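Long-range contact in serine--tRNA ligase, cytoplasmic (Candida albicans, PDB 3QO8), which attaches serine to tRNA(Ser) in two steps, first activating the amino acid with ATP and then transferring it to the acceptor end of the tRNA: residues V157-G169 against H175-L187. Residues are numbered along the deposited sequence; the frame is centred on the assembly and turned at random.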
loop_
_atom_site.group_PDB
_atom_site.type_symbol
_atom_site.label_atom_id
_atom_site.label_comp_id
_atom_site.label_asym_id
_atom_site.label_seq_id
_atom_site.Cartn_x
_atom_site.Cartn_y
_atom_site.Cartn_z
ATOM N N VAL A 157 -21.698 -10.834 -10.522
ATOM C CA VAL A 157 -21.641 -11.840 -9.469
ATOM C C VAL A 157 -21.195 -11.201 -8.153
ATOM O O VAL A 157 -21.851 -11.354 -7.128
ATOM C CB VAL A 157 -20.682 -12.972 -9.837
ATOM C CG1 VAL A 157 -20.547 -13.971 -8.671
ATOM C CG2 VAL A 157 -21.174 -13.681 -11.122
ATOM N N LEU A 158 -20.085 -10.472 -8.184
ATOM C CA LEU A 158 -19.541 -9.906 -6.953
ATOM C C LEU A 158 -20.530 -8.941 -6.319
ATOM O O LEU A 158 -20.652 -8.893 -5.108
ATOM C CB LEU A 158 -18.204 -9.210 -7.207
ATOM C CG LEU A 158 -17.334 -8.864 -5.993
ATOM C CD1 LEU A 158 -17.130 -10.072 -5.053
ATOM C CD2 LEU A 158 -15.996 -8.327 -6.484
ATOM N N LEU A 159 -21.247 -8.179 -7.138
ATOM C CA LEU A 159 -22.273 -7.295 -6.601
ATOM C C LEU A 159 -23.420 -8.090 -5.961
ATOM O O LEU A 159 -23.879 -7.766 -4.876
ATOM C CB LEU A 159 -22.819 -6.377 -7.700
ATOM C CG LEU A 159 -23.588 -5.159 -7.203
ATOM C CD1 LEU A 159 -22.649 -4.263 -6.414
ATOM C CD2 LEU A 159 -24.201 -4.399 -8.364
ATOM N N ARG A 160 -23.896 -9.136 -6.631
ATOM C CA ARG A 160 -25.020 -9.897 -6.085
ATOM C C ARG A 160 -24.632 -10.575 -4.769
ATOM O O ARG A 160 -25.484 -10.808 -3.911
ATOM C CB ARG A 160 -25.539 -10.929 -7.105
ATOM C CG ARG A 160 -26.275 -10.312 -8.292
ATOM C CD ARG A 160 -27.301 -11.292 -8.857
ATOM N NE ARG A 160 -28.336 -11.609 -7.877
ATOM C CZ ARG A 160 -29.261 -12.556 -8.035
ATOM N NH1 ARG A 160 -29.287 -13.285 -9.140
ATOM N NH2 ARG A 160 -30.164 -12.771 -7.086
ATOM N N LEU A 161 -23.342 -10.870 -4.608
ATOM C CA LEU A 161 -22.837 -11.479 -3.380
ATOM C C LEU A 161 -22.612 -10.447 -2.274
ATOM O O LEU A 161 -22.285 -10.800 -1.142
ATOM C CB LEU A 161 -21.524 -12.228 -3.651
ATOM C CG LEU A 161 -21.626 -13.484 -4.526
ATOM C CD1 LEU A 161 -20.243 -14.026 -4.888
ATOM C CD2 LEU A 161 -22.461 -14.549 -3.822
ATOM N N ASP A 162 -22.790 -9.174 -2.609
ATOM C CA ASP A 162 -22.424 -8.087 -1.708
ATOM C C ASP A 162 -20.957 -8.257 -1.287
ATOM O O ASP A 162 -20.630 -8.170 -0.106
ATOM C CB ASP A 162 -23.325 -8.080 -0.471
ATOM C CG ASP A 162 -23.199 -6.800 0.340
ATOM O OD1 ASP A 162 -22.858 -5.742 -0.246
ATOM O OD2 ASP A 162 -23.448 -6.856 1.567
ATOM N N GLY A 163 -20.084 -8.508 -2.258
ATOM C CA GLY A 163 -18.689 -8.799 -1.964
ATOM C C GLY A 163 -17.729 -7.665 -2.264
ATOM O O GLY A 163 -16.522 -7.787 -2.065
ATOM N N TYR A 164 -18.245 -6.566 -2.798
ATOM C CA TYR A 164 -17.409 -5.381 -2.979
ATOM C C TYR A 164 -18.287 -4.167 -3.145
ATOM O O TYR A 164 -19.501 -4.300 -3.298
ATOM C CB TYR A 164 -16.412 -5.542 -4.142
ATOM C CG TYR A 164 -16.874 -5.102 -5.517
ATOM C CD1 TYR A 164 -16.057 -4.303 -6.306
ATOM C CD2 TYR A 164 -18.100 -5.515 -6.049
ATOM C CE1 TYR A 164 -16.441 -3.897 -7.577
ATOM C CE2 TYR A 164 -18.495 -5.113 -7.339
ATOM C CZ TYR A 164 -17.656 -4.299 -8.090
ATOM O OH TYR A 164 -18.011 -3.875 -9.361
ATOM N N ASP A 165 -17.674 -2.990 -3.078
ATOM C CA ASP A 165 -18.405 -1.744 -3.172
ATOM C C ASP A 165 -17.679 -0.774 -4.096
ATOM O O ASP A 165 -16.803 -0.020 -3.659
ATOM C CB ASP A 165 -18.551 -1.115 -1.786
ATOM C CG ASP A 165 -19.703 -0.138 -1.714
ATOM O OD1 ASP A 165 -19.935 0.598 -2.709
ATOM O OD2 ASP A 165 -20.383 -0.119 -0.666
ATOM N N PRO A 166 -18.028 -0.793 -5.385
ATOM C CA PRO A 166 -17.381 0.136 -6.315
ATOM C C PRO A 166 -17.923 1.555 -6.181
ATOM O O PRO A 166 -17.214 2.513 -6.483
ATOM C CB PRO A 166 -17.747 -0.432 -7.697
ATOM C CG PRO A 166 -19.067 -1.142 -7.464
ATOM C CD PRO A 166 -18.945 -1.731 -6.064
ATOM N N GLU A 167 -19.168 1.699 -5.747
ATOM C CA GLU A 167 -19.744 3.038 -5.684
ATOM C C GLU A 167 -19.067 3.882 -4.595
ATOM O O GLU A 167 -18.647 5.011 -4.840
ATOM C CB GLU A 167 -21.264 2.983 -5.486
ATOM C CG GLU A 167 -21.894 4.355 -5.296
ATOM C CD GLU A 167 -23.394 4.377 -5.584
ATOM O OE1 GLU A 167 -23.885 3.485 -6.319
ATOM O OE2 GLU A 167 -24.077 5.296 -5.073
ATOM N N ARG A 168 -18.958 3.333 -3.391
ATOM C CA ARG A 168 -18.309 4.058 -2.307
ATOM C C ARG A 168 -16.799 4.114 -2.565
ATOM O O ARG A 168 -16.135 5.089 -2.220
ATOM C CB ARG A 168 -18.639 3.410 -0.956
ATOM C CG ARG A 168 -20.144 3.406 -0.661
ATOM C CD ARG A 168 -20.443 2.857 0.726
ATOM N NE ARG A 168 -21.834 3.063 1.128
ATOM C CZ ARG A 168 -22.794 2.153 0.996
ATOM N NH1 ARG A 168 -22.526 0.973 0.455
ATOM N NH2 ARG A 168 -24.026 2.416 1.408
ATOM N N GLY A 169 -16.270 3.073 -3.200
ATOM C CA GLY A 169 -14.887 3.077 -3.630
ATOM C C GLY A 169 -14.575 4.274 -4.517
ATOM O O GLY A 169 -13.617 5.003 -4.278
ATOM N N HIS A 175 -11.660 6.874 -9.851
ATOM C CA HIS A 175 -11.928 5.775 -10.781
ATOM C C HIS A 175 -11.226 4.471 -10.432
ATOM O O HIS A 175 -10.051 4.464 -10.069
ATOM C CB HIS A 175 -11.587 6.197 -12.217
ATOM C CG HIS A 175 -12.542 7.200 -12.791
ATOM N ND1 HIS A 175 -13.880 7.232 -12.454
ATOM C CD2 HIS A 175 -12.353 8.211 -13.673
ATOM C CE1 HIS A 175 -14.473 8.214 -13.110
ATOM N NE2 HIS A 175 -13.569 8.825 -13.855
ATOM N N ARG A 176 -11.965 3.371 -10.578
ATOM C CA ARG A 176 -11.510 2.014 -10.256
ATOM C C ARG A 176 -11.365 1.740 -8.753
ATOM O O ARG A 176 -10.999 0.629 -8.368
ATOM C CB ARG A 176 -10.208 1.651 -10.981
ATOM C CG ARG A 176 -10.233 1.935 -12.486
ATOM C CD ARG A 176 -8.962 1.415 -13.131
ATOM N NE ARG A 176 -8.859 1.754 -14.556
ATOM C CZ ARG A 176 -9.379 1.024 -15.536
ATOM N NH1 ARG A 176 -9.224 1.407 -16.801
ATOM N NH2 ARG A 176 -10.062 -0.083 -15.257
ATOM N N GLY A 177 -11.658 2.726 -7.913
ATOM C CA GLY A 177 -11.532 2.528 -6.472
ATOM C C GLY A 177 -12.536 1.519 -5.956
ATOM O O GLY A 177 -13.638 1.456 -6.467
ATOM N N TYR A 178 -12.179 0.743 -4.930
ATOM C CA TYR A 178 -13.112 -0.243 -4.387
ATOM C C TYR A 178 -12.803 -0.603 -2.947
ATOM O O TYR A 178 -11.651 -0.516 -2.509
ATOM C CB TYR A 178 -13.093 -1.541 -5.211
ATOM C CG TYR A 178 -11.753 -2.258 -5.188
ATOM C CD1 TYR A 178 -11.535 -3.349 -4.350
ATOM C CD2 TYR A 178 -10.707 -1.839 -6.005
ATOM C CE1 TYR A 178 -10.304 -4.003 -4.330
ATOM C CE2 TYR A 178 -9.481 -2.489 -5.993
ATOM C CZ TYR A 178 -9.285 -3.567 -5.158
ATOM O OH TYR A 178 -8.067 -4.214 -5.161
ATOM N N PHE A 179 -13.846 -1.009 -2.229
ATOM C CA PHE A 179 -13.699 -1.735 -0.971
ATOM C C PHE A 179 -14.045 -3.182 -1.280
ATOM O O PHE A 179 -14.921 -3.428 -2.105
ATOM C CB PHE A 179 -14.728 -1.260 0.047
ATOM C CG PHE A 179 -14.489 0.123 0.585
ATOM C CD1 PHE A 179 -14.076 0.302 1.905
ATOM C CD2 PHE A 179 -14.718 1.246 -0.205
ATOM C CE1 PHE A 179 -13.871 1.574 2.423
ATOM C CE2 PHE A 179 -14.515 2.522 0.301
ATOM C CZ PHE A 179 -14.089 2.692 1.623
ATOM N N LEU A 180 -13.397 -4.139 -0.612
ATOM C CA LEU A 180 -13.905 -5.511 -0.615
ATOM C C LEU A 180 -14.759 -5.690 0.630
ATOM O O LEU A 180 -14.474 -5.074 1.657
ATOM C CB LEU A 180 -12.754 -6.522 -0.619
ATOM C CG LEU A 180 -11.868 -6.472 -1.864
ATOM C CD1 LEU A 180 -10.715 -7.451 -1.694
ATOM C CD2 LEU A 180 -12.677 -6.803 -3.134
ATOM N N ARG A 181 -15.807 -6.513 0.551
ATOM C CA ARG A 181 -16.738 -6.683 1.677
ATOM C C ARG A 181 -17.038 -8.151 1.923
ATOM O O ARG A 181 -17.141 -8.928 0.968
ATOM C CB ARG A 181 -18.097 -6.033 1.361
ATOM C CG ARG A 181 -18.160 -4.539 1.384
ATOM C CD ARG A 181 -19.550 -4.072 0.918
ATOM N NE ARG A 181 -20.623 -4.776 1.624
ATOM C CZ ARG A 181 -21.219 -4.347 2.735
ATOM N NH1 ARG A 181 -20.867 -3.191 3.302
ATOM N NH2 ARG A 181 -22.180 -5.077 3.279
ATOM N N ASN A 182 -17.215 -8.527 3.190
ATOM C CA ASN A 182 -17.683 -9.873 3.501
ATOM C C ASN A 182 -16.835 -10.922 2.793
ATOM O O ASN A 182 -15.614 -10.961 2.948
ATOM C CB ASN A 182 -19.144 -10.040 3.057
ATOM C CG ASN A 182 -20.101 -9.168 3.844
ATOM O OD1 ASN A 182 -20.065 -9.164 5.068
ATOM N ND2 ASN A 182 -20.976 -8.429 3.140
ATOM N N TYR A 183 -17.484 -11.772 2.004
ATOM C CA TYR A 183 -16.762 -12.859 1.351
ATOM C C TYR A 183 -15.786 -12.387 0.277
ATOM O O TYR A 183 -14.918 -13.151 -0.153
ATOM C CB TYR A 183 -17.721 -13.928 0.809
ATOM C CG TYR A 183 -18.336 -14.758 1.908
ATOM C CD1 TYR A 183 -19.668 -14.594 2.271
ATOM C CD2 TYR A 183 -17.575 -15.685 2.608
ATOM C CE1 TYR A 183 -20.228 -15.349 3.295
ATOM C CE2 TYR A 183 -18.120 -16.434 3.635
ATOM C CZ TYR A 183 -19.446 -16.265 3.968
ATOM O OH TYR A 183 -19.988 -17.016 4.980
ATOM N N GLY A 184 -15.940 -11.145 -0.170
ATOM C CA GLY A 184 -14.951 -10.536 -1.034
ATOM C C GLY A 184 -13.609 -10.489 -0.326
ATOM O O GLY A 184 -12.583 -10.823 -0.915
ATOM N N VAL A 185 -13.620 -10.080 0.944
ATOM C CA VAL A 185 -12.399 -10.040 1.749
ATOM C C VAL A 185 -11.897 -11.457 1.983
ATOM O O VAL A 185 -10.716 -11.725 1.809
ATOM C CB VAL A 185 -12.618 -9.359 3.121
ATOM C CG1 VAL A 185 -11.291 -9.343 3.934
ATOM C CG2 VAL A 185 -13.179 -7.926 2.955
ATOM N N PHE A 186 -12.796 -12.365 2.371
ATOM C CA PHE A 186 -12.395 -13.738 2.702
ATOM C C PHE A 186 -11.801 -14.485 1.496
ATOM O O PHE A 186 -10.839 -15.246 1.630
ATOM C CB PHE A 186 -13.569 -14.531 3.278
ATOM C CG PHE A 186 -13.949 -14.137 4.690
ATOM C CD1 PHE A 186 -12.984 -13.775 5.610
ATOM C CD2 PHE A 186 -15.280 -14.144 5.089
ATOM C CE1 PHE A 186 -13.330 -13.432 6.917
ATOM C CE2 PHE A 186 -15.639 -13.797 6.400
ATOM C CZ PHE A 186 -14.665 -13.438 7.305
ATOM N N LEU A 187 -12.366 -14.262 0.316
ATOM C CA LEU A 187 -11.837 -14.910 -0.883
ATOM C C LEU A 187 -10.456 -14.371 -1.238
ATOM O O LEU A 187 -9.588 -15.118 -1.668
ATOM C CB LEU A 187 -12.778 -14.714 -2.077
ATOM C CG LEU A 187 -13.977 -15.665 -2.120
ATOM C CD1 LEU A 187 -15.057 -15.140 -3.050
ATOM C CD2 LEU A 187 -13.528 -17.069 -2.511
#
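Asp162 and Arg181 form a salt bridge at one end of a short, weakly bonded antiparallel strand pair, 164-165 with 179-181, at the dimer interface of this class II synthetase; Leu180 and Arg181 also pair with a strand of the second subunit, so the sheet continues across the interface. Two sound backbone bonds join the pair, Arg181 N to Gly163 O and Asp165 N to Phe179 O. Just past helix 154-160, Asp162 takes a positive phi in a Schellman motif. Its CG, anti to the backbone N (chi1 -167°), and the bend at chi3 of Arg181 (50°) together bring carboxylate and guanidinium edge to each other, the planes 31° apart: Arg181 NH2 meets Asp162 OD2 at 2.8 Å from the syn side, tilted out of the carboxylate plane, while NE bonds weakly to OD1. Lys446 shares OD1, and Tyr254 of the second subunit takes Arg181 NH1. Asn182 directs ND2 to Asp162 O at 3.3 Å, nearly straight and in the carbonyl plane. With no side chain on Gly184, its CA can approach Gly163 O to 3.3 Å in a CA-H...O contact. Farther along, Phe179 presents its ring edge to helix 166-173, CD2 lying 3.8 Å from Gly169 N, and meets Tyr254 of the second subunit edge-to-face. Leu180 CD2 packs 4.1 Å from Tyr164 CB, while Pro166 CD lies over the centre of one face of the Tyr164 ring. Asp165, the N-cap, holds Arg168 twice: OD1 accepts from Arg168 N, and Asp165 OD2 uses its syn lone pair to meet Arg168 NH1 at 2.7 Å.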